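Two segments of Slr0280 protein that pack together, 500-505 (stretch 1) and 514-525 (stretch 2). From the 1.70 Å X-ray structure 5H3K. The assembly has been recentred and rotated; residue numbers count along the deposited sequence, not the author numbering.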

# COMPACT_ATOMS: atom_id res chain seq x y z
N GLY A 500 -11.39 -0.70 -9.10
CA GLY A 500 -11.07 -1.48 -10.28
C GLY A 500 -9.56 -1.67 -10.45
O GLY A 500 -8.74 -0.84 -10.01
N ALA A 501 -9.18 -2.79 -11.05
CA ALA A 501 -7.80 -3.02 -11.45
C ALA A 501 -7.79 -4.07 -12.51
O ALA A 501 -8.17 -3.81 -13.66
N GLY A 502 -7.37 -5.27 -12.13
CA GLY A 502 -7.46 -6.40 -13.04
C GLY A 502 -6.13 -7.03 -13.40
O GLY A 502 -5.06 -6.46 -13.15
N PRO A 503 -6.17 -8.23 -13.99
CA PRO A 503 -7.43 -8.92 -14.29
C PRO A 503 -8.05 -9.61 -13.09
O PRO A 503 -7.40 -9.83 -12.07
N LEU A 504 -9.33 -9.93 -13.21
CA LEU A 504 -9.98 -10.79 -12.23
C LEU A 504 -9.32 -12.17 -12.34
O LEU A 504 -9.18 -12.70 -13.44
N LEU A 505 -8.89 -12.73 -11.21
CA LEU A 505 -8.11 -13.98 -11.25
C LEU A 505 -8.92 -15.19 -10.80
O LEU A 505 -8.86 -16.25 -11.43
N ASN A 514 -8.61 -14.02 -17.78
CA ASN A 514 -8.77 -13.76 -19.20
C ASN A 514 -8.23 -12.37 -19.46
O ASN A 514 -9.00 -11.41 -19.58
N ALA A 515 -6.91 -12.26 -19.51
CA ALA A 515 -6.28 -10.96 -19.60
C ALA A 515 -6.59 -10.30 -20.95
O ALA A 515 -6.70 -9.08 -21.04
N THR A 516 -6.72 -11.11 -22.00
CA THR A 516 -6.98 -10.52 -23.32
C THR A 516 -8.37 -9.90 -23.34
O THR A 516 -8.58 -8.82 -23.91
N GLY A 517 -9.32 -10.57 -22.69
CA GLY A 517 -10.69 -10.11 -22.60
C GLY A 517 -10.80 -8.78 -21.87
O GLY A 517 -11.68 -7.97 -22.16
N GLU A 518 -9.91 -8.57 -20.92
CA GLU A 518 -9.88 -7.32 -20.16
C GLU A 518 -8.95 -6.27 -20.77
O GLU A 518 -8.63 -5.26 -20.14
N GLY A 519 -8.48 -6.52 -21.99
CA GLY A 519 -7.71 -5.53 -22.73
C GLY A 519 -6.25 -5.34 -22.32
O GLY A 519 -5.65 -4.30 -22.61
N PHE A 520 -5.67 -6.33 -21.66
CA PHE A 520 -4.26 -6.24 -21.28
C PHE A 520 -3.38 -6.72 -22.43
O PHE A 520 -3.73 -7.69 -23.11
N SER A 521 -2.25 -6.04 -22.64
CA SER A 521 -1.38 -6.30 -23.80
C SER A 521 -0.66 -7.64 -23.73
O SER A 521 -0.59 -8.25 -22.66
N SER A 522 -0.12 -8.09 -24.86
CA SER A 522 0.69 -9.30 -24.89
C SER A 522 1.88 -9.17 -23.97
O SER A 522 2.23 -10.10 -23.24
N ALA A 523 2.51 -8.00 -24.00
CA ALA A 523 3.68 -7.73 -23.15
C ALA A 523 3.33 -7.86 -21.67
O ALA A 523 4.09 -8.44 -20.88
N PHE A 524 2.19 -7.30 -21.28
CA PHE A 524 1.73 -7.38 -19.89
C PHE A 524 1.53 -8.84 -19.52
O PHE A 524 1.91 -9.28 -18.43
N GLN A 525 0.95 -9.60 -20.44
CA GLN A 525 0.61 -10.99 -20.16
C GLN A 525 1.78 -11.94 -19.99
O GLN A 525 1.65 -12.97 -19.33

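The peptide bond between Gly502 and Pro503 is cis, and the C-gamma-endo proline ring lies among Ala515, Glu518, Phe520 and Phe524 of the second stretch. Pro503 gives up more surface here than any other residue. Its CD lies over one face of the Phe520 ring, a CH-pi contact 4.2 Å from the ring centroid and 25° off the normal, with Pro503 CD 3.8 Å from Phe520 CE1. The same carbon meets the edge of the Phe524 ring, Pro503 CD to Phe524 CE1 being 4.2 Å, while Pro503 CG sits 4.3 Å from Ala515 CB. Both phenylalanines point toward stretch 1, Phe520 with chi1 m and Phe524 with chi1 t. Phe520 also reaches the backbone before the proline: its CZ is 3.5 Å from Gly502 O, and Ala501 O lies near the plane of the ring at its edge.

Glu518, chi1 m and chi2 t, likewise points toward stretch 1 and supplies the direct polar link. Leu504 N donates to Glu518 OE2 at 2.9 Å with an angle of 158°, so the buried carboxylate holds the start of the strand. Its other oxygen lies against the proline backbone, Glu518 OE1 being 3.2 Å from Pro503 CA. Gly502 leaves room for this: a CB there would come 2.7 Å from Glu518 OE1, and its backbone angles by themselves call for glycine. The Leu504 side chain (t, p) starts sideways and leads away. One water joins the stretches, accepting from Asn514 N at 2.9 Å and lying 2.7 Å from both Leu504 O and Glu518 OE2.

Within stretch 2, Asn514 OD1 accepts from Gly517 N (2.9 Å), and Ser521 OG caps the following helix by accepting from Phe524 N (3.0 Å). Gln525 NE2 donates to Phe520 O (3.1 Å) and Thr516 OG1 (2.9 Å), tying the helix back to the turn and the residue just after it.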

# COMPACT_ATOMS: atom_id res chain seq x y z
CB ALA A 501 -6.90 -3.41 -10.26
CB PRO A 503 -7.04 -9.94 -15.38
CG PRO A 503 -5.54 -10.06 -15.29
CD PRO A 503 -5.00 -8.82 -14.65
CB LEU A 504 -11.48 -10.88 -12.54
CG LEU A 504 -12.34 -11.61 -11.51
CD1 LEU A 504 -12.33 -10.84 -10.19
CD2 LEU A 504 -13.77 -11.72 -12.06
CB LEU A 505 -6.83 -13.86 -10.41
CG LEU A 505 -5.83 -12.81 -10.88
CD1 LEU A 505 -4.66 -12.72 -9.90
CD2 LEU A 505 -5.32 -13.14 -12.28
CB ASN A 514 -10.23 -13.86 -19.64
CG ASN A 514 -10.40 -13.59 -21.13
OD1 ASN A 514 -9.44 -13.33 -21.85
ND2 ASN A 514 -11.65 -13.63 -21.60
CB ALA A 515 -4.79 -11.06 -19.38
CB THR A 516 -6.84 -11.57 -24.44
OG1 THR A 516 -5.45 -11.90 -24.60
CG2 THR A 516 -7.39 -11.04 -25.78
CB GLU A 518 -9.50 -7.59 -18.70
CG GLU A 518 -10.54 -8.41 -17.94
CD GLU A 518 -10.28 -8.46 -16.45
OE1 GLU A 518 -9.77 -7.45 -15.90
OE2 GLU A 518 -10.61 -9.48 -15.81
CB PHE A 520 -4.02 -7.08 -20.03
CG PHE A 520 -4.58 -6.45 -18.77
CD1 PHE A 520 -5.82 -6.81 -18.28
CD2 PHE A 520 -3.85 -5.48 -18.09
CE1 PHE A 520 -6.34 -6.22 -17.12
CE2 PHE A 520 -4.35 -4.90 -16.94
CZ PHE A 520 -5.59 -5.27 -16.45
CB SER A 521 -0.34 -5.19 -23.94
OG SER A 521 0.64 -5.27 -22.91
CB SER A 522 1.20 -9.57 -26.31
OG SER A 522 0.13 -9.57 -27.24
CB ALA A 523 4.24 -6.35 -23.46
CB PHE A 524 0.44 -6.58 -19.72
CG PHE A 524 -0.07 -6.54 -18.30
CD1 PHE A 524 -0.98 -7.49 -17.85
CD2 PHE A 524 0.35 -5.53 -17.43
CE1 PHE A 524 -1.47 -7.44 -16.55
CE2 PHE A 524 -0.13 -5.48 -16.13
CZ PHE A 524 -1.03 -6.43 -15.68
CB GLN A 525 -0.34 -11.54 -21.23
CG GLN A 525 -1.71 -10.91 -21.19
CD GLN A 525 -2.68 -11.55 -22.17
OE1 GLN A 525 -2.87 -12.77 -22.17
NE2 GLN A 525 -3.31 -10.71 -23.00
O HOH W 1 -9.78 -12.08 -15.95